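Side-chain contacts in protein LST4 (Kluyveromyces lactis, PDB 4ZY8), which probably takes part in amino acid uptake and in protein trafficking from the Golgi to the plasma membrane, and is represented here by its longin domain: residues R12-Q17 with N48-Y53; D69-V74 with D105-L110; V80-I85 with E112-I117; E125-K130 with A153-T158. All blocks are in the same frame, centred on the assembly; numbering follows the deposited sequence. Where two conformers were deposited one is given.

Interaction 1: residues R12-Q17 with N48-Y53; sequences RLIISQ and NELKDY
L50 meets both R12 and I14 through a single methyl, CD1. R12 and L50 come at each other from opposite directions. L50 CD1 sits over one face of the R12 guanidinium, 3.3 Å above its plane and offset toward the rim. Its nearest atom there is R12 NH1, at 3.4 Å from L50 CD1. The arginine gets this far because its chain is fully extended from CG to NE, with CG anti to the backbone N (chi1 179°). Its polar end is held on other elements: NH1 is hydrogen-bonded to I45 O and NH2 forms a salt bridge with D33. These bonds would restrict the turn of the guanidinium, whose face L50 meets.

In the longin fold, helix 47-55 lies on one face of the antiparallel sheet. This contact joins that helix to strand 12-17, which lies between strands 29-35 and 95-103 in the sheet.

I14 adds the apolar half. Its CG1 branch lies beside the backbone N (chi1 -55°), and its tip CD1 is 3.8 Å from L50 CD1. The two chains cross at a slant. R12, I14 and L50 are all buried.

Interaction 2: residues D69-V74 with D105-L110; sequences DKIKVV and DVLPVL
I71 meets two leucines of the other segment, each with a different branch. Its CG2 methyl lies 3.9 Å from L107 CD1, and the two side chains cross at a slant. Its longer branch goes to L110. There the chains point at each other tip to tip, with I71 CD1 at 4.1 Å from L110 CD2. The contacts are apolar, and no hydrogen bond links the two segments.

The forked shape of I71 explains the division. CG1 stands beside the backbone N (chi1 -53°) and the chain then runs on extended to CD1. CG2 takes the place anti to the backbone N. The leucines share one conformation, each with CG anti to its own backbone N (chi1 -173° in L107 and 179° in L110). They lie three residues apart, so both reach the strand from the same side of the short helix. The turn that spaces them is tied by L110 N to V106 O, a backbone hydrogen bond of 2.8 Å. The strand is held in turn by backbone bonds to strand 79-87, K70 with T83 and K72 with L81.

Burial is uneven. L110 is buried and L107 partly exposed. I71, on the outermost strand 68-74, is exposed.

Farther out, V80 of strand 79-87 touches both I71 and L110. L110 also packs on F82 and on I117 of helix 114-134. Helix 107-112 comes just before helix 114-134 in the chain and packs against the sheet margin formed by strands 68-74 and 79-87.

Interaction 3: residues V80-I85 with E112-I117; sequences VLFTRI and ECWPHI
F82 is the one strand residue that makes close contact here, and it meets W114 and I117. Its CE1 is 4.1 Å from I117 CG2, the short branch of the isoleucine. The two side chains cross at about a right angle. Its CD1 is 4.3 Å from W114 CZ3. F82 CD1 lies at the edge of the indole, near its plane, while W114 CZ3 approaches the phenyl ring obliquely.

F82 points its first bond toward the helix, and CG sits between the backbone N and the carbonyl carbon (chi1 60°). W114 begins differently. Its first bond does not point at the strand, but the long indole brings its six-membered ring back to F82. I117 has CG2 anti to the backbone N and in reach of the phenyl.

W114 and I117 lie three residues apart, in the first turn of helix 114-134. C113 is the N-cap, and its O accepts a backbone bond from I117 N. W114 also packs on D69. R84 of the strand forms salt bridges with D122 and E125 farther along the helix.

F82 and I117 are buried. The arrangement joins strand 79-87 to the start of a long helix lying on the face of an antiparallel sheet, as in the longin fold.

Interaction 4: residues E125-K130 with A153-T158; sequences ENTLLK and AAVLQT
L128 and V155 make the closest contact between segments 125-130 and 153-158, on antiparallel helices 114-134 and 150-166. In the longin domain these helices lie side by side on one face of the sheet. The short segments run at 172° to each other, with their axes 9.6 Å apart.

The contacts across the pair are apolar. L128 and V155 cross at about a right angle. V155 offers CG2, the branch beside its backbone N, and this methyl lies against the fork of the leucine. L128 CG, also beside the backbone N (chi1 -65°), carries CD2 to the neighbouring helix even though its first bond does not aim there. Both side chains also touch I15 of strand 12-17, so they fill the angle between the helix pair and the sheet. T127 adds a looser contact with its methyl: CG2 is 4.3 Å from both A154 CB and V155 CG2. T127 and A154 are partly exposed.

No hydrogen bond crosses between the segments. T127 OG1 is hydrogen-bonded to Q123 O, one turn back in its own helix. Backbone bonds such as T158 N to A154 O keep the second helix regular.

In the closest pair, L128 CD2 lies 3.9 Å from V155 CG2.

In the fold
Interactions 1 and 3 are buried contacts between a sheet strand and a helix, and interaction 2 is a partly buried one at the sheet margin. Interaction 4 joins two helices and is also partly buried. Interactions 2 to 4 rest on apolar or aromatic side chains and a threonine methyl; interaction 1 also sets a methyl against a charged guanidinium. Interactions 2 and 3 lie closest, with centres about 7 Å apart. Their strands are neighbours, and D69 forms a salt bridge with R84. Interactions 3 and 4 share helix 114-134. Strand 12-17 serves interactions 1 and 4 from its two faces, through R12 and I14 on one and I15 on the other.

Interaction 1: residues R12-Q17 with N48-Y53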
loop_
_atom_site.group_PDB
_atom_site.type_symbol
_atom_site.label_atom_id
_atom_site.label_comp_id
_atom_site.label_asym_id
_atom_site.label_seq_id
_atom_site.Cartn_x
_atom_site.Cartn_y
_atom_site.Cartn_z
ATOM N N ARG A 12 -2.978 9.527 1.046
ATOM C CA ARG A 12 -3.988 8.685 0.441
ATOM C C ARG A 12 -3.533 7.229 0.511
ATOM O O ARG A 12 -2.461 6.875 0.011
ATOM C CB ARG A 12 -4.245 9.115 -1.004
ATOM C CG ARG A 12 -5.282 8.281 -1.737
ATOM C CD ARG A 12 -5.478 8.774 -3.178
ATOM N NE ARG A 12 -6.475 7.968 -3.888
ATOM C CZ ARG A 12 -6.738 8.075 -5.189
ATOM N NH1 ARG A 12 -6.070 8.943 -5.933
ATOM N NH2 ARG A 12 -7.663 7.305 -5.749
ATOM N N LEU A 13 -4.357 6.386 1.121
ATOM C CA LEU A 13 -4.022 4.979 1.278
ATOM C C LEU A 13 -4.871 4.134 0.336
ATOM O O LEU A 13 -6.107 4.176 0.394
ATOM C CB LEU A 13 -4.245 4.535 2.734
ATOM C CG LEU A 13 -4.084 3.046 3.057
ATOM C CD1 LEU A 13 -2.619 2.587 2.866
ATOM C CD2 LEU A 13 -4.585 2.707 4.460
ATOM N N ILE A 14 -4.241 3.379 -0.533
ATOM C CA ILE A 14 -4.925 2.440 -1.374
ATOM C C ILE A 14 -4.526 1.004 -1.105
ATOM O O ILE A 14 -3.394 0.679 -1.189
ATOM C CB ILE A 14 -4.637 2.744 -2.830
ATOM C CG1 ILE A 14 -5.005 4.165 -3.121
ATOM C CG2 ILE A 14 -5.436 1.855 -3.731
ATOM C CD1 ILE A 14 -3.833 4.943 -3.624
ATOM N N ILE A 15 -5.482 0.149 -0.799
ATOM C CA ILE A 15 -5.220 -1.280 -0.731
ATOM C C ILE A 15 -5.865 -1.866 -1.974
ATOM O O ILE A 15 -7.057 -1.676 -2.193
ATOM C CB ILE A 15 -5.787 -1.917 0.549
ATOM C CG1 ILE A 15 -5.173 -1.256 1.790
ATOM C CG2 ILE A 15 -5.547 -3.426 0.552
ATOM C CD1 ILE A 15 -5.815 -1.718 3.087
ATOM N N SER A 16 -5.078 -2.550 -2.798
ATOM C CA SER A 16 -5.608 -3.125 -4.028
ATOM C C SER A 16 -5.009 -4.491 -4.272
ATOM O O SER A 16 -4.002 -4.858 -3.634
ATOM C CB SER A 16 -5.335 -2.208 -5.219
ATOM O OG SER A 16 -3.947 -1.915 -5.366
ATOM N N GLN A 17 -5.616 -5.246 -5.191
ATOM C CA GLN A 17 -5.052 -6.541 -5.586
ATOM C C GLN A 17 -5.318 -6.980 -7.040
ATOM O O GLN A 17 -6.264 -6.503 -7.670
ATOM C CB GLN A 17 -5.558 -7.605 -4.609
ATOM C CG GLN A 17 -7.029 -7.874 -4.674
ATOM C CD GLN A 17 -7.438 -9.046 -3.798
ATOM O OE1 GLN A 17 -8.310 -8.914 -2.941
ATOM N NE2 GLN A 17 -6.828 -10.206 -4.025
ATOM N N ASN A 48 -6.701 5.120 -12.550
ATOM C CA ASN A 48 -6.080 4.334 -13.600
ATOM C C ASN A 48 -4.601 4.595 -13.736
ATOM O O ASN A 48 -3.859 3.756 -14.174
ATOM C CB ASN A 48 -6.763 4.597 -14.923
ATOM C CG ASN A 48 -7.968 3.732 -15.130
ATOM O OD1 ASN A 48 -7.900 2.527 -15.029
ATOM N ND2 ASN A 48 -9.080 4.354 -15.426
ATOM N N GLU A 49 -4.188 5.786 -13.369
ATOM C CA GLU A 49 -2.781 6.146 -13.381
ATOM C C GLU A 49 -2.104 5.452 -12.200
ATOM O O GLU A 49 -0.960 5.013 -12.310
ATOM C CB GLU A 49 -2.601 7.662 -13.331
ATOM C CG GLU A 49 -1.158 8.135 -13.329
ATOM C CD GLU A 49 -1.057 9.656 -13.336
ATOM O OE1 GLU A 49 -2.085 10.308 -13.613
ATOM O OE2 GLU A 49 0.041 10.196 -13.068
ATOM N N LEU A 50 -2.812 5.348 -11.075
ATOM C CA LEU A 50 -2.247 4.678 -9.900
ATOM C C LEU A 50 -2.074 3.183 -10.103
ATOM O O LEU A 50 -1.024 2.658 -9.761
ATOM C CB LEU A 50 -3.098 4.953 -8.660
ATOM C CG LEU A 50 -2.849 6.372 -8.141
ATOM C CD1 LEU A 50 -3.773 6.715 -7.015
ATOM C CD2 LEU A 50 -1.405 6.514 -7.674
ATOM N N LYS A 51 -3.066 2.508 -10.693
ATOM C CA LYS A 51 -2.962 1.070 -10.980
ATOM C C LYS A 51 -1.696 0.772 -11.759
ATOM O O LYS A 51 -1.050 -0.255 -11.562
ATOM C CB LYS A 51 -4.166 0.564 -11.786
ATOM C CG LYS A 51 -5.510 0.658 -11.073
ATOM C CD LYS A 51 -5.823 -0.604 -10.294
ATOM C CE LYS A 51 -7.293 -0.642 -9.898
ATOM N NZ LYS A 51 -8.141 -0.044 -10.965
ATOM N N ASP A 52 -1.349 1.695 -12.647
ATOM C CA ASP A 52 -0.170 1.567 -13.489
ATOM C C ASP A 52 1.118 1.778 -12.668
ATOM O O ASP A 52 2.080 1.031 -12.815
ATOM C CB ASP A 52 -0.273 2.544 -14.665
ATOM C CG ASP A 52 0.850 2.375 -15.668
ATOM O OD1 ASP A 52 0.945 1.279 -16.261
ATOM O OD2 ASP A 52 1.593 3.350 -15.913
ATOM N N TYR A 53 1.127 2.776 -11.790
ATOM C CA TYR A 53 2.277 2.981 -10.909
ATOM C C TYR A 53 2.461 1.842 -9.910
ATOM O O TYR A 53 3.581 1.473 -9.584
ATOM C CB TYR A 53 2.151 4.301 -10.152
ATOM C CG TYR A 53 2.338 5.540 -10.995
ATOM C CD1 TYR A 53 3.178 5.532 -12.095
ATOM C CD2 TYR A 53 1.690 6.719 -10.677
ATOM C CE1 TYR A 53 3.365 6.668 -12.857
ATOM C CE2 TYR A 53 1.865 7.856 -11.433
ATOM C CZ TYR A 53 2.705 7.828 -12.520
ATOM O OH TYR A 53 2.881 8.970 -13.273
#

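Interaction 2: residues D69-V74 with D105-L110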
loop_
_atom_site.group_PDB
_atom_site.type_symbol
_atom_site.label_atom_id
_atom_site.label_comp_id
_atom_site.label_asym_id
_atom_site.label_seq_id
_atom_site.Cartn_x
_atom_site.Cartn_y
_atom_site.Cartn_z
ATOM N N ASP A 69 9.102 -3.539 -1.780
ATOM C CA ASP A 69 8.780 -2.156 -1.516
ATOM C C ASP A 69 9.299 -1.272 -2.626
ATOM O O ASP A 69 10.421 -1.435 -3.057
ATOM C CB ASP A 69 9.428 -1.710 -0.221
ATOM C CG ASP A 69 8.775 -2.276 0.993
ATOM O OD1 ASP A 69 7.576 -2.162 1.146
ATOM O OD2 ASP A 69 9.475 -2.832 1.811
ATOM N N LYS A 70 8.491 -0.328 -3.069
ATOM C CA LYS A 70 8.858 0.571 -4.143
ATOM C C LYS A 70 8.497 1.987 -3.733
ATOM O O LYS A 70 7.450 2.213 -3.126
ATOM C CB LYS A 70 8.142 0.183 -5.447
ATOM N N ILE A 71 9.381 2.927 -4.045
ATOM C CA ILE A 71 9.091 4.342 -3.887
ATOM C C ILE A 71 9.225 5.031 -5.243
ATOM O O ILE A 71 10.276 4.946 -5.887
ATOM C CB ILE A 71 10.024 5.007 -2.882
ATOM C CG1 ILE A 71 10.020 4.244 -1.555
ATOM C CG2 ILE A 71 9.610 6.452 -2.669
ATOM C CD1 ILE A 71 10.842 4.928 -0.474
ATOM N N LYS A 72 8.159 5.700 -5.668
ATOM C CA LYS A 72 8.128 6.399 -6.956
ATOM C C LYS A 72 7.687 7.853 -6.801
ATOM O O LYS A 72 6.875 8.172 -5.931
ATOM C CB LYS A 72 7.202 5.678 -7.936
ATOM N N VAL A 73 8.186 8.737 -7.656
ATOM C CA VAL A 73 7.775 10.138 -7.598
ATOM C C VAL A 73 6.808 10.486 -8.728
ATOM O O VAL A 73 7.173 10.413 -9.901
ATOM C CB VAL A 73 8.988 11.085 -7.664
ATOM C CG1 VAL A 73 8.527 12.534 -7.719
ATOM C CG2 VAL A 73 9.906 10.855 -6.473
ATOM N N VAL A 74 5.578 10.864 -8.382
ATOM C CA VAL A 74 4.615 11.224 -9.402
ATOM C C VAL A 74 4.837 12.717 -9.626
ATOM O O VAL A 74 4.333 13.539 -8.864
ATOM C CB VAL A 74 3.156 10.927 -8.981
ATOM C CG1 VAL A 74 2.210 11.208 -10.138
ATOM C CG2 VAL A 74 3.016 9.477 -8.537
ATOM N N ASP A 105 7.735 16.240 -0.511
ATOM C CA ASP A 105 8.711 16.760 0.419
ATOM C C ASP A 105 8.807 16.013 1.729
ATOM O O ASP A 105 9.552 16.387 2.593
ATOM C CB ASP A 105 8.540 18.249 0.649
ATOM C CG ASP A 105 7.205 18.607 1.140
ATOM O OD1 ASP A 105 6.480 17.732 1.597
ATOM O OD2 ASP A 105 6.874 19.791 1.077
ATOM N N VAL A 106 8.034 14.952 1.840
ATOM C CA VAL A 106 8.159 13.972 2.906
ATOM C C VAL A 106 9.267 12.941 2.612
ATOM O O VAL A 106 9.711 12.212 3.515
ATOM C CB VAL A 106 6.776 13.263 3.122
ATOM C CG1 VAL A 106 6.835 12.181 4.186
ATOM C CG2 VAL A 106 5.710 14.284 3.498
ATOM N N LEU A 107 9.722 12.887 1.358
ATOM C CA LEU A 107 10.693 11.861 0.942
ATOM C C LEU A 107 11.936 11.783 1.840
ATOM O O LEU A 107 12.382 10.683 2.159
ATOM C CB LEU A 107 11.104 12.048 -0.540
ATOM C CG LEU A 107 11.999 10.915 -1.096
ATOM C CD1 LEU A 107 11.339 9.523 -1.044
ATOM C CD2 LEU A 107 12.524 11.201 -2.516
ATOM N N PRO A 108 12.511 12.936 2.261
ATOM C CA PRO A 108 13.660 12.798 3.176
ATOM C C PRO A 108 13.343 12.069 4.501
ATOM O O PRO A 108 14.134 11.255 4.975
ATOM C CB PRO A 108 14.049 14.256 3.475
ATOM C CG PRO A 108 13.516 15.042 2.350
ATOM C CD PRO A 108 12.269 14.348 1.899
ATOM N N VAL A 109 12.194 12.362 5.092
ATOM C CA VAL A 109 11.804 11.724 6.351
ATOM C C VAL A 109 11.408 10.259 6.127
ATOM O O VAL A 109 11.773 9.365 6.893
ATOM C CB VAL A 109 10.639 12.486 7.008
ATOM C CG1 VAL A 109 10.249 11.822 8.313
ATOM C CG2 VAL A 109 11.051 13.936 7.270
ATOM N N LEU A 110 10.664 10.033 5.053
ATOM C CA LEU A 110 10.270 8.702 4.664
ATOM C C LEU A 110 11.503 7.815 4.516
ATOM O O LEU A 110 11.497 6.682 4.969
ATOM C CB LEU A 110 9.458 8.739 3.367
ATOM C CG LEU A 110 9.005 7.382 2.846
ATOM C CD1 LEU A 110 8.050 6.713 3.840
ATOM C CD2 LEU A 110 8.368 7.501 1.465
#

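Interaction 3: residues V80-I85 with E112-I117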
loop_
_atom_site.group_PDB
_atom_site.type_symbol
_atom_site.label_atom_id
_atom_site.label_comp_id
_atom_site.label_asym_id
_atom_site.label_seq_id
_atom_site.Cartn_x
_atom_site.Cartn_y
_atom_site.Cartn_z
ATOM N N VAL A 80 4.798 11.616 -3.638
ATOM C CA VAL A 80 5.586 10.399 -3.592
ATOM C C VAL A 80 4.662 9.237 -3.251
ATOM O O VAL A 80 3.800 9.370 -2.395
ATOM C CB VAL A 80 6.744 10.528 -2.570
ATOM C CG1 VAL A 80 6.977 9.242 -1.841
ATOM C CG2 VAL A 80 8.004 10.996 -3.273
ATOM N N LEU A 81 4.809 8.126 -3.966
ATOM C CA LEU A 81 3.992 6.939 -3.749
ATOM C C LEU A 81 4.856 5.798 -3.228
ATOM O O LEU A 81 5.811 5.406 -3.903
ATOM C CB LEU A 81 3.281 6.535 -5.054
ATOM C CG LEU A 81 2.399 5.280 -5.090
ATOM C CD1 LEU A 81 1.114 5.498 -4.310
ATOM C CD2 LEU A 81 2.064 4.884 -6.535
ATOM N N PHE A 82 4.572 5.291 -2.026
ATOM C CA PHE A 82 5.304 4.114 -1.575
ATOM C C PHE A 82 4.381 2.911 -1.426
ATOM O O PHE A 82 3.284 3.003 -0.878
ATOM C CB PHE A 82 6.110 4.386 -0.287
ATOM C CG PHE A 82 5.299 4.826 0.925
ATOM C CD1 PHE A 82 4.966 3.918 1.920
ATOM C CD2 PHE A 82 4.943 6.152 1.104
ATOM C CE1 PHE A 82 4.261 4.319 3.063
ATOM C CE2 PHE A 82 4.241 6.572 2.245
ATOM C CZ PHE A 82 3.906 5.649 3.225
ATOM N N THR A 83 4.846 1.790 -1.959
ATOM C CA THR A 83 4.030 0.595 -2.122
ATOM C C THR A 83 4.690 -0.663 -1.569
ATOM O O THR A 83 5.814 -0.986 -1.927
ATOM C CB THR A 83 3.729 0.337 -3.631
ATOM O OG1 THR A 83 2.950 1.408 -4.155
ATOM C CG2 THR A 83 2.954 -0.976 -3.824
ATOM N N ARG A 84 3.965 -1.383 -0.728
ATOM C CA ARG A 84 4.330 -2.742 -0.345
ATOM C C ARG A 84 3.514 -3.701 -1.193
ATOM O O ARG A 84 2.282 -3.680 -1.144
ATOM C CB ARG A 84 4.057 -2.979 1.142
ATOM C CG ARG A 84 3.975 -4.458 1.588
ATOM C CD ARG A 84 5.325 -5.192 1.507
ATOM N NE ARG A 84 6.400 -4.487 2.231
ATOM C CZ ARG A 84 6.798 -4.733 3.477
ATOM N NH1 ARG A 84 6.219 -5.683 4.212
ATOM N NH2 ARG A 84 7.794 -4.015 3.989
ATOM N N ILE A 85 4.175 -4.564 -1.953
ATOM C CA ILE A 85 3.425 -5.492 -2.781
ATOM C C ILE A 85 3.882 -6.908 -2.409
ATOM O O ILE A 85 5.053 -7.131 -2.165
ATOM C CB ILE A 85 3.599 -5.149 -4.289
ATOM C CG1 ILE A 85 2.639 -5.931 -5.174
ATOM C CG2 ILE A 85 5.050 -5.265 -4.748
ATOM C CD1 ILE A 85 2.493 -5.287 -6.538
ATOM N N GLU A 112 14.574 8.491 5.801
ATOM C CA GLU A 112 15.254 8.446 7.104
ATOM C C GLU A 112 14.610 7.450 8.067
ATOM O O GLU A 112 15.297 6.767 8.820
ATOM C CB GLU A 112 15.249 9.827 7.767
ATOM C CG GLU A 112 16.319 10.772 7.265
ATOM C CD GLU A 112 16.046 12.206 7.677
ATOM O OE1 GLU A 112 15.002 12.442 8.338
ATOM O OE2 GLU A 112 16.862 13.092 7.324
ATOM N N CYS A 113 13.286 7.372 8.035
ATOM C CA CYS A 113 12.536 6.522 8.957
ATOM C C CYS A 113 12.178 5.168 8.358
ATOM O O CYS A 113 11.437 4.414 8.974
ATOM C CB CYS A 113 11.231 7.222 9.396
ATOM S SG CYS A 113 11.458 8.621 10.552
ATOM N N TRP A 114 12.696 4.856 7.168
ATOM C CA TRP A 114 12.246 3.658 6.439
ATOM C C TRP A 114 12.283 2.356 7.252
ATOM O O TRP A 114 11.381 1.530 7.117
ATOM C CB TRP A 114 13.052 3.441 5.146
ATOM C CG TRP A 114 12.453 2.299 4.382
ATOM C CD1 TRP A 114 12.977 1.051 4.221
ATOM C CD2 TRP A 114 11.170 2.283 3.749
ATOM N NE1 TRP A 114 12.111 0.266 3.500
ATOM C CE2 TRP A 114 10.992 0.999 3.198
ATOM C CE3 TRP A 114 10.153 3.232 3.589
ATOM C CZ2 TRP A 114 9.845 0.639 2.491
ATOM C CZ3 TRP A 114 9.014 2.874 2.882
ATOM C CH2 TRP A 114 8.873 1.585 2.342
ATOM N N PRO A 115 13.332 2.134 8.074
ATOM C CA PRO A 115 13.274 0.881 8.845
ATOM C C PRO A 115 12.035 0.809 9.750
ATOM O O PRO A 115 11.544 -0.278 10.014
ATOM C CB PRO A 115 14.550 0.922 9.689
ATOM C CG PRO A 115 15.466 1.811 8.923
ATOM C CD PRO A 115 14.588 2.861 8.319
ATOM N N HIS A 116 11.561 1.945 10.243
ATOM C CA HIS A 116 10.323 1.939 11.030
ATOM C C HIS A 116 9.108 1.652 10.151
ATOM O O HIS A 116 8.303 0.799 10.473
ATOM C CB HIS A 116 10.123 3.267 11.757
ATOM C CG HIS A 116 11.130 3.521 12.846
ATOM N ND1 HIS A 116 12.231 4.340 12.656
ATOM C CD2 HIS A 116 11.187 3.097 14.118
ATOM C CE1 HIS A 116 12.925 4.385 13.783
ATOM N NE2 HIS A 116 12.314 3.650 14.689
ATOM N N ILE A 117 9.017 2.353 9.033
ATOM C CA ILE A 117 7.872 2.232 8.138
ATOM C C ILE A 117 7.775 0.800 7.600
ATOM O O ILE A 117 6.722 0.186 7.668
ATOM C CB ILE A 117 7.970 3.207 6.946
ATOM C CG1 ILE A 117 8.240 4.651 7.421
ATOM C CG2 ILE A 117 6.742 3.084 6.030
ATOM C CD1 ILE A 117 7.329 5.123 8.490
#

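Interaction 4: residues E125-K130 with A153-T158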
loop_
_atom_site.group_PDB
_atom_site.type_symbol
_atom_site.label_atom_id
_atom_site.label_comp_id
_atom_site.label_asym_id
_atom_site.label_seq_id
_atom_site.Cartn_x
_atom_site.Cartn_y
_atom_site.Cartn_z
ATOM N N GLU A 125 0.944 -6.238 6.165
ATOM C CA GLU A 125 0.986 -7.415 5.305
ATOM C C GLU A 125 0.526 -8.665 6.072
ATOM O O GLU A 125 -0.311 -9.397 5.568
ATOM C CB GLU A 125 2.395 -7.614 4.711
ATOM C CG GLU A 125 2.572 -8.908 3.927
ATOM C CD GLU A 125 4.002 -9.086 3.394
ATOM O OE1 GLU A 125 4.670 -8.072 3.100
ATOM O OE2 GLU A 125 4.460 -10.245 3.289
ATOM N N ASN A 126 1.044 -8.904 7.284
ATOM C CA ASN A 126 0.566 -10.029 8.117
ATOM C C ASN A 126 -0.940 -10.001 8.354
ATOM O O ASN A 126 -1.591 -11.042 8.418
ATOM C CB ASN A 126 1.190 -10.032 9.537
ATOM C CG ASN A 126 2.680 -10.315 9.535
ATOM O OD1 ASN A 126 3.209 -10.906 8.591
ATOM N ND2 ASN A 126 3.356 -9.944 10.635
ATOM N N THR A 127 -1.478 -8.798 8.539
ATOM C CA THR A 127 -2.891 -8.647 8.898
ATOM C C THR A 127 -3.819 -9.060 7.742
ATOM O O THR A 127 -4.797 -9.807 7.926
ATOM C CB THR A 127 -3.178 -7.204 9.336
ATOM O OG1 THR A 127 -2.439 -6.922 10.534
ATOM C CG2 THR A 127 -4.680 -7.004 9.626
ATOM N N LEU A 128 -3.498 -8.574 6.557
ATOM C CA LEU A 128 -4.278 -8.893 5.363
ATOM C C LEU A 128 -4.151 -10.387 5.012
ATOM O O LEU A 128 -5.117 -11.016 4.580
ATOM C CB LEU A 128 -3.845 -8.018 4.199
ATOM C CG LEU A 128 -4.111 -6.514 4.364
ATOM C CD1 LEU A 128 -3.658 -5.724 3.139
ATOM C CD2 LEU A 128 -5.576 -6.193 4.707
ATOM N N LEU A 129 -2.956 -10.956 5.203
ATOM C CA LEU A 129 -2.766 -12.386 4.945
ATOM C C LEU A 129 -3.586 -13.253 5.891
ATOM O O LEU A 129 -4.124 -14.275 5.486
ATOM C CB LEU A 129 -1.280 -12.773 5.045
ATOM C CG LEU A 129 -0.415 -12.233 3.901
ATOM C CD1 LEU A 129 1.075 -12.574 4.112
ATOM C CD2 LEU A 129 -0.937 -12.782 2.564
ATOM N N LYS A 130 -3.709 -12.830 7.140
ATOM C CA LYS A 130 -4.524 -13.557 8.108
ATOM C C LYS A 130 -6.008 -13.536 7.758
ATOM O O LYS A 130 -6.731 -14.494 8.067
ATOM C CB LYS A 130 -4.299 -13.012 9.520
ATOM C CG LYS A 130 -2.989 -13.482 10.120
ATOM C CD LYS A 130 -3.106 -14.942 10.546
ATOM C CE LYS A 130 -1.817 -15.451 11.165
ATOM N NZ LYS A 130 -1.771 -16.949 11.143
ATOM N N ALA A 153 -9.564 -2.390 8.476
ATOM C CA ALA A 153 -9.585 -1.232 9.350
ATOM C C ALA A 153 -8.288 -1.134 10.168
ATOM O O ALA A 153 -7.787 -0.030 10.405
ATOM C CB ALA A 153 -10.782 -1.281 10.284
ATOM N N ALA A 154 -7.757 -2.274 10.608
ATOM C CA ALA A 154 -6.511 -2.279 11.378
ATOM C C ALA A 154 -5.351 -1.689 10.554
ATOM O O ALA A 154 -4.501 -0.974 11.099
ATOM C CB ALA A 154 -6.167 -3.694 11.840
ATOM N N VAL A 155 -5.307 -2.003 9.257
ATOM C CA VAL A 155 -4.281 -1.431 8.381
ATOM C C VAL A 155 -4.414 0.095 8.253
ATOM O O VAL A 155 -3.417 0.833 8.315
ATOM C CB VAL A 155 -4.301 -2.073 6.999
ATOM C CG1 VAL A 155 -3.317 -1.338 6.066
ATOM C CG2 VAL A 155 -3.915 -3.574 7.128
ATOM N N LEU A 156 -5.641 0.568 8.059
ATOM C CA LEU A 156 -5.886 2.012 7.998
ATOM C C LEU A 156 -5.428 2.669 9.294
ATOM O O LEU A 156 -4.819 3.741 9.295
ATOM C CB LEU A 156 -7.383 2.302 7.746
ATOM C CG LEU A 156 -7.842 3.765 7.745
ATOM C CD1 LEU A 156 -7.031 4.620 6.764
ATOM C CD2 LEU A 156 -9.363 3.839 7.406
ATOM N N GLN A 157 -5.729 2.034 10.391
ATOM C CA GLN A 157 -5.378 2.571 11.661
ATOM C C GLN A 157 -3.875 2.617 11.903
ATOM O O GLN A 157 -3.374 3.537 12.447
ATOM C CB GLN A 157 -6.093 1.851 12.761
ATOM C CG GLN A 157 -5.983 2.552 14.076
ATOM C CD GLN A 157 -6.655 1.800 15.191
ATOM O OE1 GLN A 157 -7.787 1.378 15.061
ATOM N NE2 GLN A 157 -5.960 1.629 16.277
ATOM N N THR A 158 -3.166 1.623 11.431
ATOM C CA THR A 158 -1.700 1.645 11.504
ATOM C C THR A 158 -1.113 2.821 10.722
ATOM O O THR A 158 -0.126 3.417 11.153
ATOM C CB THR A 158 -1.096 0.295 11.015
ATOM O OG1 THR A 158 -1.335 -0.682 12.033
ATOM C CG2 THR A 158 0.410 0.392 10.851
#